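Local coordinates for protein 11R-lipoxygenase (Gersemia fruticosa, PDB 3VF1) that acts as a calcium-dependent lipoxygenase, probably using a non-heme iron to add molecular oxygen to polyunsaturated fatty acids, at residues 122-127 with 645-650; 132-137 with 412-417; 401-406 with 423-428. All coordinates share one frame; numbering follows the deposited sequence.

Contact 1: residues 122-127 with 645-650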
ATOM      1  N   PRO A 122     -15.793 -18.915 -10.921  1.00 49.13           N
ATOM      2  CA  PRO A 122     -14.808 -18.355  -9.990  1.00 42.83           C
ATOM      3  C   PRO A 122     -15.504 -17.649  -8.832  1.00 43.48           C
ATOM      4  O   PRO A 122     -16.262 -16.707  -9.063  1.00 48.60           O
ATOM      5  CB  PRO A 122     -14.033 -17.348 -10.852  1.00 45.03           C
ATOM      6  CG  PRO A 122     -14.343 -17.714 -12.270  1.00 46.55           C
ATOM      7  CD  PRO A 122     -15.725 -18.270 -12.243  1.00 44.01           C
ATOM      8  N   CYS A 123     -15.255 -18.103  -7.608  1.00 43.17           N
ATOM      9  CA  CYS A 123     -15.998 -17.621  -6.448  1.00 42.44           C
ATOM     10  C   CYS A 123     -15.096 -16.902  -5.444  1.00 42.61           C
ATOM     11  O   CYS A 123     -15.056 -15.672  -5.410  1.00 42.32           O
ATOM     12  CB  CYS A 123     -16.720 -18.791  -5.775  1.00 41.89           C
ATOM     13  SG  CYS A 123     -17.714 -18.331  -4.344  1.00 55.28           S
ATOM     14  N   TYR A 124     -14.378 -17.671  -4.630  1.00 42.50           N
ATOM     15  CA  TYR A 124     -13.507 -17.105  -3.605  1.00 41.01           C
ATOM     16  C   TYR A 124     -14.294 -16.224  -2.636  1.00 40.64           C
ATOM     17  O   TYR A 124     -13.941 -15.070  -2.393  1.00 40.32           O
ATOM     18  CB  TYR A 124     -12.369 -16.322  -4.259  1.00 38.33           C
ATOM     19  CG  TYR A 124     -11.600 -17.152  -5.258  1.00 37.95           C
ATOM     20  CD1 TYR A 124     -10.695 -18.113  -4.835  1.00 38.01           C
ATOM     21  CD2 TYR A 124     -11.794 -16.990  -6.622  1.00 37.65           C
ATOM     22  CE1 TYR A 124      -9.995 -18.884  -5.741  1.00 39.96           C
ATOM     23  CE2 TYR A 124     -11.098 -17.756  -7.538  1.00 37.88           C
ATOM     24  CZ  TYR A 124     -10.200 -18.702  -7.091  1.00 40.46           C
ATOM     25  OH  TYR A 124      -9.503 -19.473  -7.994  1.00 45.90           O
ATOM     26  N   ARG A 125     -15.364 -16.791  -2.088  1.00 42.74           N
ATOM     27  CA  ARG A 125     -16.211 -16.098  -1.129  1.00 43.96           C
ATOM     28  C   ARG A 125     -16.694 -17.078  -0.069  1.00 44.46           C
ATOM     29  O   ARG A 125     -16.699 -18.289  -0.290  1.00 45.73           O
ATOM     30  CB  ARG A 125     -17.434 -15.502  -1.828  1.00 48.26           C
ATOM     31  CG  ARG A 125     -17.133 -14.587  -3.002  1.00 47.61           C
ATOM     32  CD  ARG A 125     -16.745 -13.192  -2.553  1.00 50.58           C
ATOM     33  NE  ARG A 125     -17.013 -12.200  -3.594  1.00 49.68           N
ATOM     34  CZ  ARG A 125     -18.176 -11.576  -3.762  1.00 47.97           C
ATOM     35  NH1 ARG A 125     -19.203 -11.826  -2.958  1.00 52.22           N
ATOM     36  NH2 ARG A 125     -18.314 -10.693  -4.739  1.00 45.89           N
ATOM     37  N   TRP A 126     -17.099 -16.553   1.082  1.00 44.78           N
ATOM     38  CA  TRP A 126     -17.814 -17.350   2.069  1.00 50.61           C
ATOM     39  C   TRP A 126     -19.290 -17.340   1.691  1.00 51.82           C
ATOM     40  O   TRP A 126     -19.823 -16.301   1.305  1.00 45.78           O
ATOM     41  CB  TRP A 126     -17.640 -16.769   3.473  1.00 50.23           C
ATOM     42  CG  TRP A 126     -16.220 -16.700   3.949  1.00 48.58           C
ATOM     43  CD1 TRP A 126     -15.336 -15.682   3.745  1.00 47.32           C
ATOM     44  CD2 TRP A 126     -15.524 -17.684   4.725  1.00 46.13           C
ATOM     45  NE1 TRP A 126     -14.132 -15.971   4.339  1.00 47.07           N
ATOM     46  CE2 TRP A 126     -14.221 -17.196   4.948  1.00 48.10           C
ATOM     47  CE3 TRP A 126     -15.875 -18.931   5.249  1.00 47.39           C
ATOM     48  CZ2 TRP A 126     -13.269 -17.910   5.670  1.00 48.59           C
ATOM     49  CZ3 TRP A 126     -14.928 -19.640   5.967  1.00 50.05           C
ATOM     50  CH2 TRP A 126     -13.641 -19.128   6.170  1.00 51.10           C
ATOM     51  N   VAL A 127     -19.950 -18.490   1.793  1.00 51.98           N
ATOM     52  CA  VAL A 127     -21.374 -18.563   1.473  1.00 58.39           C
ATOM     53  C   VAL A 127     -22.204 -17.792   2.495  1.00 61.75           C
ATOM     54  O   VAL A 127     -23.060 -16.984   2.128  1.00 65.88           O
ATOM     55  CB  VAL A 127     -21.885 -20.022   1.397  1.00 58.14           C
ATOM     56  CG1 VAL A 127     -21.172 -20.779   0.289  1.00 51.65           C
ATOM     57  CG2 VAL A 127     -21.716 -20.734   2.734  1.00 63.52           C
ATOM     58  N   TYR A 645      -1.759 -14.428 -10.038  1.00 47.09           N
ATOM     59  CA  TYR A 645      -3.208 -14.380  -9.883  1.00 47.12           C
ATOM     60  C   TYR A 645      -3.778 -15.787  -9.734  1.00 48.04           C
ATOM     61  O   TYR A 645      -4.469 -16.283 -10.623  1.00 45.84           O
ATOM     62  CB  TYR A 645      -3.840 -13.693 -11.093  1.00 41.74           C
ATOM     63  CG  TYR A 645      -3.472 -12.233 -11.239  1.00 42.33           C
ATOM     64  CD1 TYR A 645      -3.647 -11.341 -10.187  1.00 45.39           C
ATOM     65  CD2 TYR A 645      -2.946 -11.747 -12.429  1.00 37.77           C
ATOM     66  CE1 TYR A 645      -3.314 -10.003 -10.320  1.00 40.66           C
ATOM     67  CE2 TYR A 645      -2.609 -10.412 -12.570  1.00 37.80           C
ATOM     68  CZ  TYR A 645      -2.795  -9.546 -11.514  1.00 40.76           C
ATOM     69  OH  TYR A 645      -2.460  -8.220 -11.652  1.00 35.92           O
ATOM     70  N   ALA A 646      -3.484 -16.428  -8.608  1.00 46.95           N
ATOM     71  CA  ALA A 646      -3.949 -17.790  -8.361  1.00 50.71           C
ATOM     72  C   ALA A 646      -5.460 -17.826  -8.167  1.00 46.70           C
ATOM     73  O   ALA A 646      -6.128 -18.759  -8.611  1.00 43.49           O
ATOM     74  CB  ALA A 646      -3.246 -18.375  -7.148  1.00 56.46           C
ATOM     75  N   ASP A 647      -5.995 -16.803  -7.505  1.00 45.71           N
ATOM     76  CA  ASP A 647      -7.432 -16.702  -7.279  1.00 45.32           C
ATOM     77  C   ASP A 647      -8.092 -15.921  -8.411  1.00 44.96           C
ATOM     78  O   ASP A 647      -8.920 -15.042  -8.174  1.00 42.92           O
ATOM     79  CB  ASP A 647      -7.709 -16.023  -5.938  1.00 42.57           C
ATOM     80  CG  ASP A 647      -7.173 -16.815  -4.762  1.00 48.86           C
ATOM     81  OD1 ASP A 647      -6.335 -17.716  -4.984  1.00 48.37           O
ATOM     82  OD2 ASP A 647      -7.585 -16.536  -3.615  1.00 51.90           O
ATOM     83  N   ASN A 648      -7.718 -16.257  -9.642  1.00 44.42           N
ATOM     84  CA  ASN A 648      -8.166 -15.524 -10.821  1.00 44.27           C
ATOM     85  C   ASN A 648      -9.676 -15.594 -11.033  1.00 43.01           C
ATOM     86  O   ASN A 648     -10.273 -16.670 -10.991  1.00 44.27           O
ATOM     87  CB  ASN A 648      -7.450 -16.051 -12.063  1.00 45.72           C
ATOM     88  CG  ASN A 648      -7.816 -15.285 -13.309  1.00 42.83           C
ATOM     89  OD1 ASN A 648      -8.160 -14.105 -13.247  1.00 44.69           O
ATOM     90  ND2 ASN A 648      -7.747 -15.950 -14.453  1.00 46.76           N
ATOM     91  N   LEU A 649     -10.282 -14.436 -11.272  1.00 39.64           N
ATOM     92  CA  LEU A 649     -11.719 -14.350 -11.503  1.00 38.62           C
ATOM     93  C   LEU A 649     -12.053 -14.327 -12.993  1.00 39.37           C
ATOM     94  O   LEU A 649     -13.208 -14.495 -13.377  1.00 42.65           O
ATOM     95  CB  LEU A 649     -12.282 -13.098 -10.831  1.00 37.46           C
ATOM     96  CG  LEU A 649     -12.107 -13.027  -9.315  1.00 35.76           C
ATOM     97  CD1 LEU A 649     -12.629 -11.702  -8.781  1.00 36.43           C
ATOM     98  CD2 LEU A 649     -12.812 -14.193  -8.640  1.00 40.20           C
ATOM     99  N   PHE A 650     -11.042 -14.119 -13.831  1.00 37.88           N
ATOM    100  CA  PHE A 650     -11.249 -14.072 -15.275  1.00 37.28           C
ATOM    101  C   PHE A 650     -11.445 -15.465 -15.860  1.00 39.97           C
ATOM    102  O   PHE A 650     -10.686 -16.387 -15.562  1.00 41.46           O
ATOM    103  CB  PHE A 650     -10.067 -13.391 -15.968  1.00 34.80           C
ATOM    104  CG  PHE A 650     -10.068 -11.895 -15.840  1.00 35.22           C
ATOM    105  CD1 PHE A 650     -10.896 -11.124 -16.633  1.00 32.88           C
ATOM    106  CD2 PHE A 650      -9.233 -11.260 -14.935  1.00 35.36           C
ATOM    107  CE1 PHE A 650     -10.899  -9.747 -16.523  1.00 31.27           C
ATOM    108  CE2 PHE A 650      -9.231  -9.886 -14.821  1.00 34.65           C
ATOM    109  CZ  PHE A 650     -10.066  -9.127 -15.618  1.00 34.68           C
TER
HETATM  110  O   HOH W   1      -8.896 -18.902 -10.779  1.00 48.08           O
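The phenol ring of Tyr124 lies over Asp647, whose CB sits above the centre of one ring face in a CH-pi contact, 3.7 Å from the Tyr124 centroid. This joins the beta sandwich of the PLAT domain to the catalytic domain: Tyr124 lies on strand 116-124, an outermost strand of its sheet, and 645-650 is a loop leading to helix 653-676. Tyr124 CG stands anti to its carbonyl carbon (chi1 -54°), which sets this first ring atom on the side of Asp647. Tyr124 and Arg125 form a G1 beta bulge opposite Ile101. Asp647, at the centre of an inverse gamma turn, stacks its carboxylate on the ring with the planes 7° apart, CG lying 3.6 Å from Tyr124 CE1. The charge has long, weak ion pairs with Lys426 and Lys640. At the ring edge, Leu649 CD2 comes within 3.6 Å of Tyr124 CD2 and within 4.0 Å of Pro122 CB. Pro122 CG also rests on Leu649 O at 3.6 Å, and that oxygen accepts from Lys419. An alanine in place of Tyr124 would probably open a gap beside Leu649 CD2 and leave the Asp647 side chain without its stacking surface and a bridging water without its hydroxyl. The loop contains an Asx turn, Phe650 N donating to Asn648 OD1 at 2.9 Å from well above the carbonyl plane. No direct hydrogen bond crosses; a water bridges the segments, bonded to Tyr124 OH at 2.9 Å and donating to Asn648 O at 2.6 Å.

Contact 2: residues 132-137 with 412-417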
ATOM      1  N   VAL A 132     -24.665 -15.584  -4.949  1.00 53.07           N
ATOM      2  CA  VAL A 132     -24.865 -15.830  -6.374  1.00 54.52           C
ATOM      3  C   VAL A 132     -23.563 -15.597  -7.137  1.00 51.00           C
ATOM      4  O   VAL A 132     -22.934 -14.548  -7.009  1.00 53.34           O
ATOM      5  CB  VAL A 132     -25.979 -14.937  -6.961  1.00 59.89           C
ATOM      6  CG1 VAL A 132     -25.674 -13.457  -6.734  1.00 64.67           C
ATOM      7  CG2 VAL A 132     -26.165 -15.226  -8.446  1.00 57.30           C
ATOM      8  N   VAL A 133     -23.165 -16.587  -7.930  1.00 50.52           N
ATOM      9  CA  VAL A 133     -21.895 -16.538  -8.645  1.00 46.83           C
ATOM     10  C   VAL A 133     -22.102 -16.663 -10.151  1.00 44.78           C
ATOM     11  O   VAL A 133     -22.688 -17.633 -10.625  1.00 45.72           O
ATOM     12  CB  VAL A 133     -20.963 -17.673  -8.179  1.00 46.63           C
ATOM     13  CG1 VAL A 133     -19.594 -17.542  -8.833  1.00 47.03           C
ATOM     14  CG2 VAL A 133     -20.838 -17.671  -6.663  1.00 46.85           C
ATOM     15  N   TYR A 134     -21.614 -15.678 -10.899  1.00 42.49           N
ATOM     16  CA  TYR A 134     -21.702 -15.710 -12.355  1.00 40.09           C
ATOM     17  C   TYR A 134     -20.693 -16.692 -12.925  1.00 43.05           C
ATOM     18  O   TYR A 134     -19.799 -17.160 -12.220  1.00 46.36           O
ATOM     19  CB  TYR A 134     -21.418 -14.331 -12.950  1.00 41.41           C
ATOM     20  CG  TYR A 134     -22.300 -13.222 -12.431  1.00 42.31           C
ATOM     21  CD1 TYR A 134     -23.508 -12.922 -13.046  1.00 48.35           C
ATOM     22  CD2 TYR A 134     -21.916 -12.460 -11.339  1.00 42.66           C
ATOM     23  CE1 TYR A 134     -24.310 -11.901 -12.580  1.00 43.22           C
ATOM     24  CE2 TYR A 134     -22.710 -11.442 -10.868  1.00 43.60           C
ATOM     25  CZ  TYR A 134     -23.904 -11.167 -11.489  1.00 43.26           C
ATOM     26  OH  TYR A 134     -24.684 -10.145 -11.006  1.00 47.05           O
ATOM     27  N   GLU A 135     -20.835 -16.994 -14.210  1.00 45.31           N
ATOM     28  CA  GLU A 135     -19.853 -17.802 -14.920  1.00 45.63           C
ATOM     29  C   GLU A 135     -18.662 -16.914 -15.275  1.00 44.61           C
ATOM     30  O   GLU A 135     -18.811 -15.702 -15.428  1.00 44.69           O
ATOM     31  CB  GLU A 135     -20.481 -18.415 -16.173  1.00 43.19           C
ATOM     32  CG  GLU A 135     -19.733 -19.615 -16.736  1.00 45.52           C
ATOM     33  CD  GLU A 135     -18.584 -19.226 -17.647  1.00 51.65           C
ATOM     34  OE1 GLU A 135     -18.582 -18.084 -18.152  1.00 50.52           O
ATOM     35  OE2 GLU A 135     -17.682 -20.065 -17.861  1.00 52.56           O
ATOM     36  N   GLY A 136     -17.484 -17.521 -15.399  1.00 45.91           N
ATOM     37  CA  GLY A 136     -16.240 -16.788 -15.583  1.00 45.62           C
ATOM     38  C   GLY A 136     -16.318 -15.578 -16.498  1.00 44.62           C
ATOM     39  O   GLY A 136     -15.860 -14.493 -16.138  1.00 44.29           O
ATOM     40  N   LYS A 137     -16.893 -15.769 -17.682  1.00 43.92           N
ATOM     41  CA  LYS A 137     -16.989 -14.713 -18.690  1.00 42.43           C
ATOM     42  C   LYS A 137     -17.338 -13.355 -18.078  1.00 40.42           C
ATOM     43  O   LYS A 137     -18.304 -13.232 -17.324  1.00 39.85           O
ATOM     44  CB  LYS A 137     -18.044 -15.097 -19.732  1.00 47.39           C
ATOM     45  CG  LYS A 137     -17.982 -14.308 -21.029  1.00 52.01           C
ATOM     46  CD  LYS A 137     -19.167 -14.650 -21.924  1.00 59.37           C
ATOM     47  CE  LYS A 137     -19.087 -13.949 -23.274  1.00 62.72           C
ATOM     48  NZ  LYS A 137     -18.061 -14.554 -24.172  1.00 66.37           N
ATOM     49  N   PRO A 412     -20.717  -4.959 -10.194  1.00 37.04           N
ATOM     50  CA  PRO A 412     -21.044  -6.372  -9.984  1.00 32.57           C
ATOM     51  C   PRO A 412     -19.840  -7.250 -10.303  1.00 35.64           C
ATOM     52  O   PRO A 412     -18.993  -6.852 -11.104  1.00 35.38           O
ATOM     53  CB  PRO A 412     -22.169  -6.615 -10.987  1.00 39.28           C
ATOM     54  CG  PRO A 412     -21.871  -5.677 -12.104  1.00 38.56           C
ATOM     55  CD  PRO A 412     -21.248  -4.458 -11.474  1.00 36.22           C
ATOM     56  N   SER A 413     -19.770  -8.427  -9.691  1.00 35.95           N
ATOM     57  CA  SER A 413     -18.608  -9.299  -9.837  1.00 33.24           C
ATOM     58  C   SER A 413     -18.437  -9.854 -11.253  1.00 33.83           C
ATOM     59  O   SER A 413     -17.460 -10.551 -11.533  1.00 33.07           O
ATOM     60  CB  SER A 413     -18.684 -10.452  -8.830  1.00 37.83           C
ATOM     61  OG  SER A 413     -19.907 -11.156  -8.951  1.00 42.60           O
ATOM     62  N   VAL A 414     -19.382  -9.555 -12.141  1.00 32.67           N
ATOM     63  CA  VAL A 414     -19.294 -10.002 -13.529  1.00 33.68           C
ATOM     64  C   VAL A 414     -18.596  -8.952 -14.399  1.00 31.00           C
ATOM     65  O   VAL A 414     -18.251  -9.213 -15.550  1.00 29.22           O
ATOM     66  CB  VAL A 414     -20.695 -10.313 -14.110  1.00 36.67           C
ATOM     67  CG1 VAL A 414     -21.487  -9.030 -14.335  1.00 35.29           C
ATOM     68  CG2 VAL A 414     -20.576 -11.107 -15.405  1.00 31.81           C
ATOM     69  N   HIS A 415     -18.384  -7.769 -13.834  1.00 31.86           N
ATOM     70  CA  HIS A 415     -17.739  -6.672 -14.549  1.00 31.94           C
ATOM     71  C   HIS A 415     -16.226  -6.904 -14.635  1.00 35.50           C
ATOM     72  O   HIS A 415     -15.598  -7.288 -13.647  1.00 35.11           O
ATOM     73  CB  HIS A 415     -18.027  -5.357 -13.826  1.00 31.13           C
ATOM     74  CG  HIS A 415     -17.784  -4.138 -14.659  1.00 36.15           C
ATOM     75  ND1 HIS A 415     -16.564  -3.857 -15.234  1.00 36.65           N
ATOM     76  CD2 HIS A 415     -18.603  -3.116 -15.002  1.00 36.54           C
ATOM     77  CE1 HIS A 415     -16.643  -2.722 -15.901  1.00 37.84           C
ATOM     78  NE2 HIS A 415     -17.869  -2.249 -15.777  1.00 37.02           N
ATOM     79  N   PRO A 416     -15.635  -6.674 -15.819  1.00 34.12           N
ATOM     80  CA  PRO A 416     -14.201  -6.926 -16.028  1.00 33.85           C
ATOM     81  C   PRO A 416     -13.282  -6.099 -15.126  1.00 33.03           C
ATOM     82  O   PRO A 416     -12.242  -6.595 -14.703  1.00 35.69           O
ATOM     83  CB  PRO A 416     -13.986  -6.549 -17.500  1.00 31.38           C
ATOM     84  CG  PRO A 416     -15.143  -5.680 -17.856  1.00 34.36           C
ATOM     85  CD  PRO A 416     -16.288  -6.200 -17.050  1.00 35.93           C
ATOM     86  N   VAL A 417     -13.661  -4.856 -14.847  1.00 32.99           N
ATOM     87  CA  VAL A 417     -12.870  -3.985 -13.983  1.00 32.34           C
ATOM     88  C   VAL A 417     -12.876  -4.481 -12.539  1.00 33.33           C
ATOM     89  O   VAL A 417     -11.867  -4.382 -11.842  1.00 34.10           O
ATOM     90  CB  VAL A 417     -13.381  -2.533 -14.030  1.00 27.96           C
ATOM     91  CG1 VAL A 417     -12.708  -1.689 -12.956  1.00 28.73           C
ATOM     92  CG2 VAL A 417     -13.145  -1.938 -15.407  1.00 30.64           C
TER
HETATM   93  O   HOH W   2     -19.127 -13.878  -9.625  1.00 46.64           O
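Tyr134 CG is anti to its carbonyl carbon (chi1 -56°), which puts the root of the ring on the Val414 side, while Ser413 OG lies between its own backbone N and carbonyl carbon (chi1 55°) and meets the ring's rim. Val414 CB stands over the centre of one face of the Tyr134 ring, a CH-pi contact with 3.7 Å to the centroid, and the two side chains cross at about a right angle. Val414 CG2 reaches on to Lys137 O, 3.7 Å away. Ser413 OG approaches in the ring plane, 3.4 Å from Tyr134 CD2. Strand 130-134, outermost in its PLAT sheet, thus meets the turn just before helix 416-425 of the catalytic domain. A type I beta turn from Pro412 to His415, closed by His415 N to Pro412 O at 2.9 Å, presents Ser413 and Val414. His415 then N-caps the helix, its ND1 accepting from Val417 N nearly in the ring plane. One water donates to Ser413 OG at 2.9 Å and weakly accepts from Tyr134 N. No direct hydrogen bond links the segments; instead Glu157 of helix 148-164 takes Tyr134 OH on OE1 and Ser413 OG on OE2. One carboxylate therefore holds a hydroxyl from each domain, which probably limits how far the phenol can shift and helps pay for burying the Tyr134 hydroxyl.

Contact 3: residues 401-406 with 423-428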
ATOM      1  N   GLU A 401      -8.089   3.292  -0.342  1.00 29.90           N
ATOM      2  CA  GLU A 401      -9.248   2.611   0.228  1.00 29.50           C
ATOM      3  C   GLU A 401     -10.548   2.930  -0.519  1.00 29.69           C
ATOM      4  O   GLU A 401     -11.361   2.036  -0.759  1.00 27.29           O
ATOM      5  CB  GLU A 401      -9.403   2.950   1.712  1.00 29.93           C
ATOM      6  CG  GLU A 401     -10.493   2.152   2.409  1.00 30.82           C
ATOM      7  CD  GLU A 401     -10.656   2.530   3.867  1.00 34.77           C
ATOM      8  OE1 GLU A 401      -9.773   3.232   4.407  1.00 32.38           O
ATOM      9  OE2 GLU A 401     -11.669   2.124   4.474  1.00 34.41           O
ATOM     10  N   PRO A 402     -10.750   4.205  -0.888  1.00 29.91           N
ATOM     11  CA  PRO A 402     -11.980   4.605  -1.580  1.00 30.24           C
ATOM     12  C   PRO A 402     -12.288   3.769  -2.823  1.00 32.81           C
ATOM     13  O   PRO A 402     -13.460   3.558  -3.131  1.00 34.18           O
ATOM     14  CB  PRO A 402     -11.699   6.056  -1.973  1.00 29.33           C
ATOM     15  CG  PRO A 402     -10.737   6.534  -0.952  1.00 31.45           C
ATOM     16  CD  PRO A 402      -9.870   5.358  -0.629  1.00 31.02           C
ATOM     17  N   THR A 403     -11.258   3.300  -3.522  1.00 29.15           N
ATOM     18  CA  THR A 403     -11.467   2.520  -4.739  1.00 32.00           C
ATOM     19  C   THR A 403     -12.026   1.144  -4.401  1.00 34.40           C
ATOM     20  O   THR A 403     -12.776   0.564  -5.186  1.00 37.37           O
ATOM     21  CB  THR A 403     -10.168   2.352  -5.556  1.00 29.40           C
ATOM     22  OG1 THR A 403      -9.256   1.498  -4.855  1.00 29.04           O
ATOM     23  CG2 THR A 403      -9.515   3.705  -5.824  1.00 27.74           C
ATOM     24  N   ALA A 404     -11.665   0.625  -3.233  1.00 32.66           N
ATOM     25  CA  ALA A 404     -12.182  -0.661  -2.784  1.00 32.45           C
ATOM     26  C   ALA A 404     -13.652  -0.523  -2.413  1.00 33.68           C
ATOM     27  O   ALA A 404     -14.477  -1.352  -2.789  1.00 35.23           O
ATOM     28  CB  ALA A 404     -11.380  -1.172  -1.595  1.00 31.81           C
ATOM     29  N   VAL A 405     -13.972   0.538  -1.679  1.00 32.03           N
ATOM     30  CA  VAL A 405     -15.341   0.782  -1.236  1.00 35.21           C
ATOM     31  C   VAL A 405     -16.265   1.026  -2.427  1.00 36.84           C
ATOM     32  O   VAL A 405     -17.381   0.509  -2.473  1.00 36.49           O
ATOM     33  CB  VAL A 405     -15.415   1.989  -0.277  1.00 32.36           C
ATOM     34  CG1 VAL A 405     -16.860   2.298   0.083  1.00 34.70           C
ATOM     35  CG2 VAL A 405     -14.596   1.721   0.977  1.00 32.99           C
ATOM     36  N   SER A 406     -15.795   1.811  -3.391  1.00 35.20           N
ATOM     37  CA  SER A 406     -16.601   2.136  -4.561  1.00 35.32           C
ATOM     38  C   SER A 406     -16.831   0.901  -5.428  1.00 34.99           C
ATOM     39  O   SER A 406     -17.873   0.773  -6.070  1.00 34.94           O
ATOM     40  CB  SER A 406     -15.941   3.242  -5.387  1.00 34.68           C
ATOM     41  OG  SER A 406     -16.758   3.590  -6.490  1.00 37.70           O
ATOM     42  N   PRO A 423      -7.811  -8.461  -6.960  1.00 30.79           N
ATOM     43  CA  PRO A 423      -6.607  -8.951  -6.279  1.00 31.78           C
ATOM     44  C   PRO A 423      -5.726  -7.831  -5.728  1.00 32.72           C
ATOM     45  O   PRO A 423      -4.903  -8.082  -4.846  1.00 33.49           O
ATOM     46  CB  PRO A 423      -5.867  -9.721  -7.378  1.00 28.96           C
ATOM     47  CG  PRO A 423      -6.365  -9.143  -8.654  1.00 32.65           C
ATOM     48  CD  PRO A 423      -7.788  -8.749  -8.405  1.00 30.11           C
ATOM     49  N   HIS A 424      -5.904  -6.615  -6.231  1.00 30.58           N
ATOM     50  CA  HIS A 424      -5.048  -5.498  -5.848  1.00 30.21           C
ATOM     51  C   HIS A 424      -5.621  -4.664  -4.703  1.00 32.45           C
ATOM     52  O   HIS A 424      -4.879  -3.968  -4.011  1.00 35.38           O
ATOM     53  CB  HIS A 424      -4.781  -4.609  -7.060  1.00 27.33           C
ATOM     54  CG  HIS A 424      -4.050  -5.306  -8.162  1.00 29.58           C
ATOM     55  ND1 HIS A 424      -2.741  -5.719  -8.039  1.00 30.89           N
ATOM     56  CD2 HIS A 424      -4.444  -5.670  -9.404  1.00 28.79           C
ATOM     57  CE1 HIS A 424      -2.360  -6.306  -9.159  1.00 33.21           C
ATOM     58  NE2 HIS A 424      -3.375  -6.289 -10.005  1.00 29.88           N
ATOM     59  N   THR A 425      -6.932  -4.734  -4.507  1.00 29.68           N
ATOM     60  CA  THR A 425      -7.584  -3.990  -3.432  1.00 31.47           C
ATOM     61  C   THR A 425      -7.899  -4.909  -2.258  1.00 33.11           C
ATOM     62  O   THR A 425      -8.503  -4.492  -1.271  1.00 34.47           O
ATOM     63  CB  THR A 425      -8.892  -3.331  -3.906  1.00 34.13           C
ATOM     64  OG1 THR A 425      -9.822  -4.339  -4.325  1.00 36.92           O
ATOM     65  CG2 THR A 425      -8.622  -2.369  -5.055  1.00 33.01           C
ATOM     66  N   LYS A 426      -7.483  -6.164  -2.372  1.00 37.19           N
ATOM     67  CA  LYS A 426      -7.773  -7.160  -1.352  1.00 36.31           C
ATOM     68  C   LYS A 426      -7.075  -6.829  -0.037  1.00 38.40           C
ATOM     69  O   LYS A 426      -5.855  -6.653   0.002  1.00 40.19           O
ATOM     70  CB  LYS A 426      -7.331  -8.542  -1.835  1.00 37.48           C
ATOM     71  CG  LYS A 426      -8.081  -9.691  -1.189  1.00 48.31           C
ATOM     72  CD  LYS A 426      -7.537 -11.033  -1.647  1.00 49.85           C
ATOM     73  CE  LYS A 426      -8.255 -12.182  -0.964  1.00 55.70           C
ATOM     74  NZ  LYS A 426      -7.591 -13.491  -1.224  1.00 68.77           N
ATOM     75  N   GLY A 427      -7.855  -6.733   1.036  1.00 36.35           N
ATOM     76  CA  GLY A 427      -7.306  -6.585   2.371  1.00 34.97           C
ATOM     77  C   GLY A 427      -7.126  -5.155   2.849  1.00 34.32           C
ATOM     78  O   GLY A 427      -6.797  -4.932   4.013  1.00 34.13           O
ATOM     79  N   ILE A 428      -7.341  -4.183   1.968  1.00 33.56           N
ATOM     80  CA  ILE A 428      -7.085  -2.789   2.318  1.00 34.64           C
ATOM     81  C   ILE A 428      -8.094  -2.252   3.333  1.00 32.61           C
ATOM     82  O   ILE A 428      -7.741  -1.457   4.202  1.00 32.57           O
ATOM     83  CB  ILE A 428      -7.063  -1.874   1.071  1.00 35.01           C
ATOM     84  CG1 ILE A 428      -6.474  -0.509   1.435  1.00 33.87           C
ATOM     85  CG2 ILE A 428      -8.460  -1.726   0.484  1.00 35.41           C
ATOM     86  CD1 ILE A 428      -6.215   0.389   0.245  1.00 37.74           C
TER
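The tighter part of the contact is at Ile428, packed on helix 369-410: its CG2 meets Ala404 CB at 3.6 Å, and its CD1 lies 3.5 Å from the backbone N of Glu401. The Ile428 chain is extended, CG1 anti to the backbone N (chi1 -167°) and CD1 anti to CA (chi2 171°); this carries CD1 to Glu401, while CG2, between the backbone N and carbonyl carbon, faces Ala404. Glu401, Ala404 and Ile428 are all buried, and the small Ala404 lets the two backbones draw close. Glu401 carries its own polar end elsewhere, in a salt bridge to Arg436 and hydrogen bonds to Asn432 and Val181 N. At Thr425 the fit is looser. Its CB stands 4.0 Å from Ala404 CB, and its CG2 touches Thr403 OG1 at 3.9 Å, a plain van der Waals approach, since that hydroxyl bonds back to Met400 O within its own helix. Thr425 is only partly shielded from solvent, and Lys426 starts off away from 401-406. No hydrogen bond crosses between the segments. A type II beta turn from Thr425 to Ile428 links helices 416-425 and 428-438, with Gly427 at the N-cap of the second. The arrangement belongs to the helical catalytic domain of lipoxygenases, where the long helix 369-410 supplies iron ligands His392 and His397; the Ile428 side chain lies about 6 Å from that of His397.

How the contacts relate
Contacts 1 and 2 both fasten the PLAT domain to the catalytic domain, using successive strands that belong to different sheets of the sandwich; they touch where Pro122 O meets Val133 CG1. Contact 1 is partly buried and contact 2 buried, yet each puts a tyrosine face over a CB and adds a water. Contact 3 lies deeper, within the catalytic domain and nearer the iron, and is mostly aliphatic van der Waals packing between helical elements, with no hydrogen bond between its segments. Helix 416-425 serves contacts 2 and 3 from its two ends, without the contacts touching. Contact 1 meets contact 3 through Tyr645 OH, probably hydrogen-bonded to His424 NE2.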